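Alkaline serine protease (Thermobifida fusca, PDB 2PFE) probably cleaves peptide bonds as a serine endopeptidase of the S1 family, this chain being the protease domain of a longer zymogen. Local coordinates at residues A1-G6 and C16-S21; M60-I65 and S177-Q182; Q89-G94 and G109-K114; S148-V153 and Q170-L175. All blocks are in the same frame, centred on the assembly; numbering follows the deposited sequence. Where two conformers were deposited one is given.

Contact 1 (A1-G6 and C16-S21)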
loop_
_atom_site.group_PDB
_atom_site.type_symbol
_atom_site.label_atom_id
_atom_site.label_comp_id
_atom_site.label_asym_id
_atom_site.label_seq_id
_atom_site.Cartn_x
_atom_site.Cartn_y
_atom_site.Cartn_z
ATOM N N ALA A 1 -19.030 1.057 3.843
ATOM C CA ALA A 1 -18.567 1.519 2.501
ATOM C C ALA A 1 -17.602 0.523 1.856
ATOM O O ALA A 1 -17.044 -0.346 2.537
ATOM C CB ALA A 1 -17.916 2.909 2.606
ATOM N N ALA A 2 -17.376 0.680 0.550
ATOM C CA ALA A 2 -16.410 -0.138 -0.187
ATOM C C ALA A 2 -14.988 0.194 0.254
ATOM O O ALA A 2 -14.649 1.369 0.413
ATOM C CB ALA A 2 -16.549 0.101 -1.685
ATOM N N ILE A 3 -14.177 -0.844 0.461
ATOM C CA ILE A 3 -12.741 -0.689 0.668
ATOM C C ILE A 3 -12.086 -0.604 -0.700
ATOM O O ILE A 3 -12.124 -1.559 -1.471
ATOM C CB ILE A 3 -12.131 -1.892 1.451
ATOM C CG1 ILE A 3 -12.787 -2.054 2.830
ATOM C CG2 ILE A 3 -10.630 -1.746 1.615
ATOM C CD1 ILE A 3 -12.672 -0.844 3.738
ATOM N N ILE A 4 -11.443 0.526 -0.977
ATOM C CA ILE A 4 -10.860 0.770 -2.297
ATOM C C ILE A 4 -9.397 1.226 -2.131
ATOM O O ILE A 4 -9.089 2.169 -1.377
ATOM C CB ILE A 4 -11.724 1.762 -3.154
ATOM C CG1 ILE A 4 -13.107 1.146 -3.440
ATOM C CG2 ILE A 4 -11.022 2.117 -4.468
ATOM C CD1 ILE A 4 -14.041 2.034 -4.192
ATOM N N GLY A 5 -8.493 0.554 -2.835
ATOM C CA GLY A 5 -7.082 0.898 -2.703
ATOM C C GLY A 5 -6.844 2.345 -3.105
ATOM O O GLY A 5 -7.389 2.818 -4.102
ATOM N N GLY A 6 -6.006 3.045 -2.334
ATOM C CA GLY A 6 -5.704 4.449 -2.617
ATOM C C GLY A 6 -6.546 5.442 -1.836
ATOM O O GLY A 6 -6.227 6.628 -1.786
ATOM N N CYS A 16 -3.225 7.458 6.428
ATOM C CA CYS A 16 -2.513 6.656 5.411
ATOM C C CYS A 16 -3.492 6.262 4.316
ATOM O O CYS A 16 -4.657 6.620 4.391
ATOM C CB CYS A 16 -1.865 5.409 6.013
ATOM S SG CYS A 16 -0.304 5.734 6.866
ATOM N N SER A 17 -3.005 5.556 3.298
ATOM C CA SER A 17 -3.865 5.116 2.191
ATOM C C SER A 17 -4.014 3.606 2.222
ATOM O O SER A 17 -3.053 2.880 2.452
ATOM C CB SER A 17 -3.263 5.551 0.861
ATOM O OG SER A 17 -3.256 6.956 0.780
ATOM N N ILE A 18 -5.248 3.142 2.037
ATOM C CA ILE A 18 -5.527 1.726 1.885
ATOM C C ILE A 18 -4.689 1.169 0.731
ATOM O O ILE A 18 -4.645 1.740 -0.350
ATOM C CB ILE A 18 -7.035 1.518 1.583
ATOM C CG1 ILE A 18 -7.885 1.950 2.784
ATOM C CG2 ILE A 18 -7.331 0.079 1.093
ATOM C CD1 ILE A 18 -9.392 2.134 2.458
ATOM N N GLY A 19 -4.035 0.044 0.979
ATOM C CA GLY A 19 -3.318 -0.666 -0.066
ATOM C C GLY A 19 -4.222 -1.501 -0.952
ATOM O O GLY A 19 -4.670 -1.032 -1.984
ATOM N N PHE A 20 -4.470 -2.751 -0.547
ATOM C CA PHE A 20 -5.298 -3.694 -1.300
ATOM C C PHE A 20 -6.221 -4.438 -0.334
ATOM O O PHE A 20 -5.775 -4.877 0.725
ATOM C CB PHE A 20 -4.449 -4.777 -1.989
ATOM C CG PHE A 20 -3.508 -4.267 -3.065
ATOM C CD1 PHE A 20 -2.164 -4.029 -2.788
ATOM C CD2 PHE A 20 -3.962 -4.036 -4.353
ATOM C CE1 PHE A 20 -1.291 -3.567 -3.803
ATOM C CE2 PHE A 20 -3.109 -3.568 -5.351
ATOM C CZ PHE A 20 -1.772 -3.348 -5.081
ATOM N N SER A 21 -7.482 -4.600 -0.699
ATOM C CA SER A 21 -8.354 -5.522 0.052
ATOM C C SER A 21 -7.728 -6.914 0.128
ATOM O O SER A 21 -7.169 -7.415 -0.869
ATOM C CB SER A 21 -9.728 -5.653 -0.595
ATOM O OG SER A 21 -10.472 -4.444 -0.486
#
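A classic beta bulge, with Gly19 and Phe20 both facing Ala31, lies where the chain's first residues pack against 16-21 in the N-terminal barrel of the chymotrypsin-like double beta-barrel fold. One backbone hydrogen bond joins the segments: Gly6 N donates to Ile18 O over 2.7 Å, almost straight (171°) and in the carbonyl plane. Gly5 CA comes within 3.2 Å of Gly19 O, so a beta carbon there would hit that oxygen, and the positive phi of Gly6 also calls for glycine. Ile18 packs toward strand 2-5. Its CG2, anti to the backbone N, meets Ile3 CG2 at 3.8 Å, the two side chains crossing at about a right angle, while Ile18 CB rests 3.7 Å from Ile4 O. Ile3 CG2 also touches Ser21 OG, itself hydrogen-bonded to Thr72 O. An alanine at Ile18 would remove CG1, CG2 and CD1 and would probably loosen the packing on Ile3 CG2 and much of that on Ile4 O. The Ser17 side chain, with OG hydrogen-bonded to Gly138 O and Ala102 N, lies about 6 Å from that of Ser140, the predicted nucleophile. Gly19 O is buried without a partner, a likely cost of close glycine packing. One straight bond and apolar packing join the segments.

Contact 2 (M60-I65 and S177-Q182)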
loop_
_atom_site.group_PDB
_atom_site.type_symbol
_atom_site.label_atom_id
_atom_site.label_comp_id
_atom_site.label_asym_id
_atom_site.label_seq_id
_atom_site.Cartn_x
_atom_site.Cartn_y
_atom_site.Cartn_z
ATOM N N MET A 60 5.552 -3.598 6.194
ATOM C CA MET A 60 4.382 -4.335 5.774
ATOM C C MET A 60 3.393 -4.501 6.931
ATOM O O MET A 60 3.795 -4.729 8.082
ATOM C CB MET A 60 4.798 -5.703 5.231
ATOM C CG MET A 60 5.577 -6.565 6.205
ATOM S SD MET A 60 6.053 -8.106 5.440
ATOM C CE MET A 60 7.153 -7.681 4.140
ATOM N N GLY A 61 2.108 -4.444 6.604
ATOM C CA GLY A 61 1.064 -4.527 7.611
ATOM C C GLY A 61 -0.262 -4.840 6.976
ATOM O O GLY A 61 -0.403 -4.798 5.734
ATOM N N TRP A 62 -1.230 -5.158 7.817
ATOM C CA TRP A 62 -2.600 -5.206 7.363
ATOM C C TRP A 62 -3.559 -4.837 8.478
ATOM O O TRP A 62 -3.234 -4.953 9.666
ATOM C CB TRP A 62 -2.945 -6.560 6.712
ATOM C CG TRP A 62 -3.214 -7.680 7.647
ATOM C CD1 TRP A 62 -2.299 -8.375 8.387
ATOM C CD2 TRP A 62 -4.491 -8.284 7.912
ATOM N NE1 TRP A 62 -2.930 -9.364 9.108
ATOM C CE2 TRP A 62 -4.267 -9.342 8.828
ATOM C CE3 TRP A 62 -5.793 -8.041 7.461
ATOM C CZ2 TRP A 62 -5.308 -10.141 9.327
ATOM C CZ3 TRP A 62 -6.839 -8.846 7.955
ATOM C CH2 TRP A 62 -6.583 -9.877 8.879
ATOM N N VAL A 63 -4.712 -4.328 8.053
ATOM C CA VAL A 63 -5.777 -3.874 8.937
ATOM C C VAL A 63 -6.980 -4.795 8.779
ATOM O O VAL A 63 -7.441 -5.013 7.665
ATOM C CB VAL A 63 -6.163 -2.405 8.615
ATOM C CG1 VAL A 63 -7.458 -1.998 9.356
ATOM C CG2 VAL A 63 -4.990 -1.474 8.978
ATOM N N ARG A 64 -7.462 -5.353 9.889
ATOM C CA ARG A 64 -8.709 -6.106 9.863
ATOM C C ARG A 64 -9.867 -5.143 10.051
ATOM O O ARG A 64 -9.887 -4.341 10.985
ATOM C CB ARG A 64 -8.731 -7.202 10.934
ATOM C CG ARG A 64 -9.886 -8.213 10.787
ATOM C CD ARG A 64 -9.902 -9.265 11.919
ATOM N NE ARG A 64 -8.579 -9.541 12.494
ATOM C CZ ARG A 64 -7.855 -10.652 12.316
ATOM N NH1 ARG A 64 -8.292 -11.668 11.564
ATOM N NH2 ARG A 64 -6.668 -10.750 12.905
ATOM N N ILE A 65 -10.821 -5.230 9.140
ATOM C CA ILE A 65 -12.000 -4.351 9.175
ATOM C C ILE A 65 -13.205 -5.047 9.838
ATOM O O ILE A 65 -13.102 -6.205 10.254
ATOM C CB ILE A 65 -12.360 -3.843 7.760
ATOM C CG1 ILE A 65 -12.668 -5.028 6.835
ATOM C CG2 ILE A 65 -11.205 -3.015 7.191
ATOM C CD1 ILE A 65 -13.349 -4.644 5.533
ATOM N N SER A 177 2.375 -13.248 2.003
ATOM C CA SER A 177 2.967 -14.475 2.549
ATOM C C SER A 177 3.191 -14.392 4.066
ATOM O O SER A 177 2.820 -15.306 4.803
ATOM C CB SER A 177 4.261 -14.830 1.816
ATOM O OG SER A 177 4.878 -15.976 2.375
ATOM N N TYR A 178 3.800 -13.299 4.527
ATOM C CA TYR A 178 4.154 -13.188 5.947
ATOM C C TYR A 178 2.926 -13.282 6.835
ATOM O O TYR A 178 2.948 -13.922 7.877
ATOM C CB TYR A 178 4.854 -11.867 6.234
ATOM C CG TYR A 178 5.526 -11.845 7.600
ATOM C CD1 TYR A 178 6.792 -12.403 7.776
ATOM C CD2 TYR A 178 4.890 -11.285 8.716
ATOM C CE1 TYR A 178 7.424 -12.396 9.029
ATOM C CE2 TYR A 178 5.507 -11.283 9.975
ATOM C CZ TYR A 178 6.767 -11.842 10.126
ATOM O OH TYR A 178 7.384 -11.847 11.352
ATOM N N PHE A 179 1.874 -12.579 6.419
ATOM C CA PHE A 179 0.653 -12.491 7.221
ATOM C C PHE A 179 -0.400 -13.547 6.887
ATOM O O PHE A 179 -1.472 -13.567 7.498
ATOM C CB PHE A 179 0.051 -11.082 7.144
ATOM C CG PHE A 179 0.946 -10.025 7.711
ATOM C CD1 PHE A 179 1.490 -9.051 6.875
ATOM C CD2 PHE A 179 1.286 -10.027 9.071
ATOM C CE1 PHE A 179 2.334 -8.069 7.371
ATOM C CE2 PHE A 179 2.136 -9.046 9.574
ATOM C CZ PHE A 179 2.665 -8.071 8.724
ATOM N N GLY A 180 -0.084 -14.432 5.938
ATOM C CA GLY A 180 -1.009 -15.485 5.519
ATOM C C GLY A 180 -2.318 -14.943 4.955
ATOM O O GLY A 180 -3.401 -15.366 5.379
ATOM N N LEU A 181 -2.205 -13.998 4.012
ATOM C CA LEU A 181 -3.340 -13.261 3.415
ATOM C C LEU A 181 -3.590 -13.670 1.965
ATOM O O LEU A 181 -2.647 -14.037 1.241
ATOM C CB LEU A 181 -3.046 -11.751 3.453
ATOM C CG LEU A 181 -2.772 -11.185 4.848
ATOM C CD1 LEU A 181 -2.283 -9.745 4.785
ATOM C CD2 LEU A 181 -4.020 -11.304 5.732
ATOM N N GLN A 182 -4.854 -13.586 1.547
ATOM C CA GLN A 182 -5.229 -13.803 0.162
ATOM C C GLN A 182 -5.671 -12.456 -0.421
ATOM O O GLN A 182 -6.486 -11.747 0.174
ATOM C CB GLN A 182 -6.351 -14.852 0.062
ATOM C CG GLN A 182 -5.932 -16.251 0.569
ATOM C CD GLN A 182 -5.921 -16.370 2.105
ATOM O OE1 GLN A 182 -6.884 -15.965 2.775
ATOM N NE2 GLN A 182 -4.832 -16.939 2.663
#
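Trp62 is the centre of the contact by which the C-terminal helix 172-179, ending in a Schellman motif, lies against strand 60-65 of the N-terminal barrel. Leu181 covers one face of the indole with both methyls. Its CD2 stands 3.8 Å from the centroid of the six-membered ring of Trp62 in a CH-pi contact, only 16° off the normal, and Leu181 CD1 sits 3.6 Å from Trp62 CG. Phe179 meets the five-membered ring of the indole obliquely, with planes at 51° and Trp62 CD1 3.7 Å from Phe179 CG. Trp62 CD1 lies over one face of the phenyl ring and Tyr178 CD2 over the opposite one, so Phe179 is sandwiched. At the phenyl rim, Phe179 CZ approaches Met60 O edge-on at 3.6 Å, and Met60 CG packs 3.8 Å from Phe179 CE1. Met60 CG sits in the crowded position between the backbone N and the carbonyl carbon (chi1 58°) and the chain is extended at chi2, which places SD in oblique Met-aromatic contacts with both Phe179 and Tyr178; Met60 SD is 5.1 Å from the Tyr178 centroid.

In the next shell, Arg64 lays its guanidinium plane against Trp62 CH2, and Val22 and Gln24 of strand 20-24 also touch the indole. Tyr178 is held by an edge-to-face pairing with Tyr54, and Leu175 and Leu176 of the helix support Leu181. The helix end sets the directions of Phe179 and Leu181: Gly180 leaves helical geometry with positive phi, and Gly180 N bonds back to Ser177 O at 3.2 Å.

Contact 3 (Q89-G94 and G109-K114)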
loop_
_atom_site.group_PDB
_atom_site.type_symbol
_atom_site.label_atom_id
_atom_site.label_comp_id
_atom_site.label_asym_id
_atom_site.label_seq_id
_atom_site.Cartn_x
_atom_site.Cartn_y
_atom_site.Cartn_z
ATOM N N GLN A 89 1.137 -10.718 -10.078
ATOM C CA GLN A 89 2.303 -11.095 -10.875
ATOM C C GLN A 89 3.314 -9.948 -10.856
ATOM O O GLN A 89 3.021 -8.835 -11.316
ATOM C CB GLN A 89 1.892 -11.419 -12.312
ATOM C CG GLN A 89 3.068 -11.704 -13.233
ATOM C CD GLN A 89 2.665 -11.750 -14.701
ATOM O OE1 GLN A 89 2.785 -12.788 -15.352
ATOM N NE2 GLN A 89 2.180 -10.626 -15.228
ATOM N N GLU A 90 4.499 -10.246 -10.328
ATOM C CA GLU A 90 5.570 -9.263 -10.126
ATOM C C GLU A 90 6.092 -8.740 -11.459
ATOM O O GLU A 90 6.397 -9.505 -12.362
ATOM C CB GLU A 90 6.700 -9.884 -9.300
ATOM C CG GLU A 90 7.818 -8.934 -8.911
ATOM C CD GLU A 90 8.970 -9.661 -8.243
ATOM O OE1 GLU A 90 8.774 -10.812 -7.783
ATOM O OE2 GLU A 90 10.078 -9.095 -8.211
ATOM N N ALA A 91 6.159 -7.421 -11.571
ATOM C CA ALA A 91 6.712 -6.770 -12.743
ATOM C C ALA A 91 8.233 -6.780 -12.676
ATOM O O ALA A 91 8.812 -6.798 -11.596
ATOM C CB ALA A 91 6.216 -5.344 -12.806
ATOM N N ALA A 92 8.871 -6.749 -13.841
ATOM C CA ALA A 92 10.315 -6.707 -13.947
ATOM C C ALA A 92 10.888 -5.327 -13.662
ATOM O O ALA A 92 10.209 -4.298 -13.822
ATOM C CB ALA A 92 10.743 -7.161 -15.323
ATOM N N THR A 93 12.153 -5.319 -13.249
ATOM C CA THR A 93 12.909 -4.085 -13.171
ATOM C C THR A 93 12.859 -3.413 -14.538
ATOM O O THR A 93 12.978 -4.073 -15.584
ATOM C CB THR A 93 14.344 -4.374 -12.727
ATOM O OG1 THR A 93 14.311 -4.937 -11.406
ATOM C CG2 THR A 93 15.183 -3.093 -12.686
ATOM N N GLY A 94 12.602 -2.111 -14.526
ATOM C CA GLY A 94 12.446 -1.339 -15.747
ATOM C C GLY A 94 10.997 -1.145 -16.182
ATOM O O GLY A 94 10.715 -0.332 -17.068
ATOM N N GLY A 109 5.494 5.974 -12.790
ATOM C CA GLY A 109 6.917 6.033 -12.968
ATOM C C GLY A 109 7.425 4.698 -13.432
ATOM O O GLY A 109 6.698 3.918 -14.028
ATOM N N THR A 110 8.708 4.453 -13.165
ATOM C CA THR A 110 9.408 3.248 -13.623
ATOM C C THR A 110 10.034 2.564 -12.408
ATOM O O THR A 110 10.551 3.244 -11.504
ATOM C CB THR A 110 10.503 3.613 -14.684
ATOM O OG1 THR A 110 9.847 4.174 -15.836
ATOM C CG2 THR A 110 11.279 2.400 -15.143
ATOM N N ILE A 111 10.027 1.228 -12.396
ATOM C CA ILE A 111 10.704 0.444 -11.371
ATOM C C ILE A 111 12.200 0.471 -11.702
ATOM O O ILE A 111 12.607 0.047 -12.788
ATOM C CB ILE A 111 10.192 -1.011 -11.372
ATOM C CG1 ILE A 111 8.722 -1.044 -10.927
ATOM C CG2 ILE A 111 11.085 -1.882 -10.468
ATOM C CD1 ILE A 111 8.034 -2.420 -10.989
ATOM N N GLN A 112 13.011 0.991 -10.786
ATOM C CA GLN A 112 14.436 1.173 -11.055
ATOM C C GLN A 112 15.332 0.097 -10.480
ATOM O O GLN A 112 16.306 -0.321 -11.117
ATOM C CB GLN A 112 14.926 2.507 -10.485
ATOM C CG GLN A 112 14.375 3.729 -11.195
ATOM C CD GLN A 112 15.243 4.953 -10.931
ATOM O OE1 GLN A 112 15.690 5.174 -9.799
ATOM N NE2 GLN A 112 15.515 5.737 -11.973
ATOM N N SER A 113 15.043 -0.306 -9.252
ATOM C CA SER A 113 15.908 -1.242 -8.539
ATOM C C SER A 113 15.172 -1.905 -7.396
ATOM O O SER A 113 14.456 -1.247 -6.655
ATOM C CB SER A 113 17.150 -0.526 -8.009
ATOM O OG SER A 113 16.818 0.370 -6.977
ATOM N N LYS A 114 15.372 -3.212 -7.245
ATOM C CA LYS A 114 14.701 -3.990 -6.221
ATOM C C LYS A 114 15.646 -4.305 -5.067
ATOM O O LYS A 114 16.863 -4.126 -5.150
ATOM C CB LYS A 114 14.135 -5.289 -6.816
ATOM C CG LYS A 114 13.076 -5.055 -7.878
ATOM C CD LYS A 114 12.563 -6.359 -8.416
ATOM C CE LYS A 114 11.457 -6.114 -9.451
ATOM N NZ LYS A 114 10.964 -7.349 -10.136
HETATM O O HOH W 1 16.351 -4.519 -9.618
#
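Charge pairing and hydrogen bonding meet at the ammonium group of Lys114, whose chain is extended beyond CG and runs back past Thr93 in the opposite direction. Lys114 and Glu90 reach toward each other tip to tip, forming a salt bridge of 2.7 Å between Lys114 NZ and Glu90 OE2, approached from above the carboxylate plane. Lys114 NZ also donates to Ala91 O at 2.7 Å, in the carbonyl plane. An alanine at Lys114 would remove both bonds and would probably leave 90-91 less firmly fixed to the strand. In the backbone, Gly94 N donates to Ile111 O at 2.8 Å, bent to 144°. One water bridges the two segments, donating a hydrogen bond to Thr93 OG1 at 2.7 Å and accepting one from Lys114 N at 2.9 Å.

The one apolar side-chain pair is Ala91 CB with Ile111 CD1, 3.9 Å apart. The Thr93 CG2 methyl packs on a backbone oxygen, 3.4 Å from Gln112 O. Ile111 is buried, while most of the polar groups lie at the surface, where the loop 89-94 crosses the end of strand 105-113. There a classic beta bulge of the C-terminal barrel puts Gln112 and Ser113 both opposite Arg130.

Contact 4 (S148-V153 and Q170-L175)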
loop_
_atom_site.group_PDB
_atom_site.type_symbol
_atom_site.label_atom_id
_atom_site.label_comp_id
_atom_site.label_asym_id
_atom_site.label_seq_id
_atom_site.Cartn_x
_atom_site.Cartn_y
_atom_site.Cartn_z
ATOM N N SER A 148 -3.076 -4.576 -14.402
ATOM C CA SER A 148 -3.983 -5.089 -13.365
ATOM C C SER A 148 -3.277 -5.926 -12.272
ATOM O O SER A 148 -3.927 -6.571 -11.431
ATOM C CB SER A 148 -5.082 -5.912 -14.022
ATOM O OG SER A 148 -4.493 -7.026 -14.658
ATOM N N GLN A 149 -1.946 -5.894 -12.265
ATOM C CA GLN A 149 -1.163 -6.714 -11.340
ATOM C C GLN A 149 -0.610 -5.913 -10.159
ATOM O O GLN A 149 0.178 -4.965 -10.338
ATOM C CB GLN A 149 -0.022 -7.437 -12.074
ATOM C CG GLN A 149 -0.516 -8.337 -13.233
ATOM C CD GLN A 149 -1.358 -9.531 -12.781
ATOM O OE1 GLN A 149 -1.180 -10.065 -11.691
ATOM N NE2 GLN A 149 -2.278 -9.963 -13.643
ATOM N N ALA A 150 -1.037 -6.295 -8.951
ATOM C CA ALA A 150 -0.580 -5.683 -7.704
ATOM C C ALA A 150 0.926 -5.866 -7.551
ATOM O O ALA A 150 1.445 -6.970 -7.758
ATOM C CB ALA A 150 -1.304 -6.323 -6.520
ATOM N N GLN A 151 1.620 -4.788 -7.186
ATOM C CA GLN A 151 3.083 -4.775 -7.014
ATOM C C GLN A 151 3.552 -4.563 -5.587
ATOM O O GLN A 151 4.570 -5.147 -5.205
ATOM C CB GLN A 151 3.744 -3.704 -7.902
ATOM C CG GLN A 151 3.500 -3.909 -9.400
ATOM C CD GLN A 151 3.926 -5.274 -9.884
ATOM O OE1 GLN A 151 5.053 -5.687 -9.624
ATOM N NE2 GLN A 151 3.031 -5.991 -10.583
ATOM N N GLY A 152 2.859 -3.705 -4.824
ATOM C CA GLY A 152 3.375 -3.308 -3.524
ATOM C C GLY A 152 2.529 -2.246 -2.886
ATOM O O GLY A 152 1.497 -1.862 -3.441
ATOM N N VAL A 153 2.988 -1.803 -1.722
ATOM C CA VAL A 153 2.373 -0.716 -0.996
ATOM C C VAL A 153 3.420 0.357 -0.703
ATOM O O VAL A 153 4.592 0.049 -0.466
ATOM C CB VAL A 153 1.693 -1.209 0.314
ATOM C CG1 VAL A 153 0.525 -2.152 -0.009
ATOM C CG2 VAL A 153 2.678 -1.915 1.203
ATOM N N GLN A 170 7.034 -1.441 -0.610
ATOM C CA GLN A 170 7.153 -2.771 -0.020
ATOM C C GLN A 170 6.430 -3.713 -0.980
ATOM O O GLN A 170 5.237 -3.573 -1.176
ATOM C CB GLN A 170 6.470 -2.737 1.360
ATOM C CG GLN A 170 6.014 -4.073 1.898
ATOM C CD GLN A 170 7.180 -5.006 2.193
ATOM O OE1 GLN A 170 7.315 -6.072 1.579
ATOM N NE2 GLN A 170 8.046 -4.599 3.117
ATOM N N PRO A 171 7.147 -4.658 -1.610
ATOM C CA PRO A 171 6.505 -5.621 -2.508
ATOM C C PRO A 171 5.347 -6.373 -1.831
ATOM O O PRO A 171 5.392 -6.672 -0.619
ATOM C CB PRO A 171 7.657 -6.555 -2.925
ATOM C CG PRO A 171 8.865 -5.657 -2.815
ATOM C CD PRO A 171 8.607 -4.848 -1.564
ATOM N N ILE A 172 4.297 -6.617 -2.607
ATOM C CA ILE A 172 3.060 -7.154 -2.043
ATOM C C ILE A 172 3.126 -8.631 -1.708
ATOM O O ILE A 172 2.588 -9.057 -0.684
ATOM C CB ILE A 172 1.829 -6.846 -2.928
ATOM C CG1 ILE A 172 0.513 -7.225 -2.226
ATOM C CG2 ILE A 172 1.911 -7.535 -4.297
ATOM C CD1 ILE A 172 0.248 -6.470 -0.928
ATOM N N ASN A 173 3.807 -9.414 -2.533
ATOM C CA ASN A 173 3.819 -10.841 -2.301
ATOM C C ASN A 173 4.452 -11.276 -0.967
ATOM O O ASN A 173 3.898 -12.161 -0.308
ATOM C CB ASN A 173 4.370 -11.589 -3.514
ATOM C CG ASN A 173 3.392 -11.599 -4.677
ATOM O OD1 ASN A 173 2.173 -11.485 -4.497
ATOM N ND2 ASN A 173 3.924 -11.713 -5.882
ATOM N N PRO A 174 5.603 -10.680 -0.572
ATOM C CA PRO A 174 6.118 -10.964 0.767
ATOM C C PRO A 174 5.146 -10.603 1.893
ATOM O O PRO A 174 5.131 -11.273 2.918
ATOM C CB PRO A 174 7.381 -10.100 0.851
ATOM C CG PRO A 174 7.821 -9.959 -0.553
ATOM C CD PRO A 174 6.540 -9.820 -1.324
ATOM N N LEU A 175 4.359 -9.545 1.703
ATOM C CA LEU A 175 3.399 -9.093 2.701
ATOM C C LEU A 175 2.275 -10.143 2.829
ATOM O O LEU A 175 1.924 -10.574 3.932
ATOM C CB LEU A 175 2.850 -7.706 2.308
ATOM C CG LEU A 175 1.870 -7.028 3.275
ATOM C CD1 LEU A 175 1.846 -5.522 3.004
ATOM C CD2 LEU A 175 0.477 -7.602 3.166
#
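The beta hairpin of strands 149-157 and 164-171 belongs to the C-terminal barrel, and here it runs into the helix 172-179. Gln170 O and Pro171 sit close over the CA of Gly152, which has no side chain to hold them off. Gly152 CA lies 4.0 Å from Pro171 CA across a non-hydrogen-bonded pair and 3.0 Å from Gln170 O, so a beta carbon would run into that oxygen. One residue on, Val153 and Gln170 exchange two backbone bonds, N to O in each direction, both in the carbonyl plane.

Ile172 is the main bump. With CG1 anti to the backbone N (chi1 -171°), its CG2 occupies the crowded position and presses 3.5 Å from Ala150 O, filling the dip beside Ala150 CB and the peptide of Gln151. Ile172 N donates a hydrogen bond of 3.0 Å to Gln151 O, from above the carbonyl plane. Val153 CG2 fits the corner formed by Gln170 CB, alongside it at 3.9 Å, and Leu175 CD1 of the helix, at 4.1 Å. Phe20 of the other barrel touches Ala150 and Ile172. Strand 149-157 continues into Thr154-Gly157, part of the inhibitor pocket.

Gln151 CB is directed away from 170-175, and its amide bonds to the 89-94 loop: OE1 accepts from Ala91 N and NE2 donates to Gln89 O. Gln151 NE2 also donates to Gln149 O at 3.0 Å, from well above that carbonyl plane.

From the N terminus, contact 1 closes first, tying the opening strand to 16-21 through the hairpin of strands 8-11 and 14-17. Contact 2 opens at strand 60-65 and closes only near the C terminus, so its long loop holds contact 3, 89-94 with strand 105-113, and then contact 4, the hairpin with its helix. Contact 1 lies in the N-terminal barrel, and contact 2 sets the C-terminal helix against it, touching through Ile3 and Ile65. Contacts 3 and 4, in the C-terminal barrel, are linked by hydrogen bonds from the Gln149 and Gln151 side chains to Gln89 and Ala91. Phe20 reaches contact 4 from contact 1, and helix 172-179 serves contacts 2 and 4, joining the barrels.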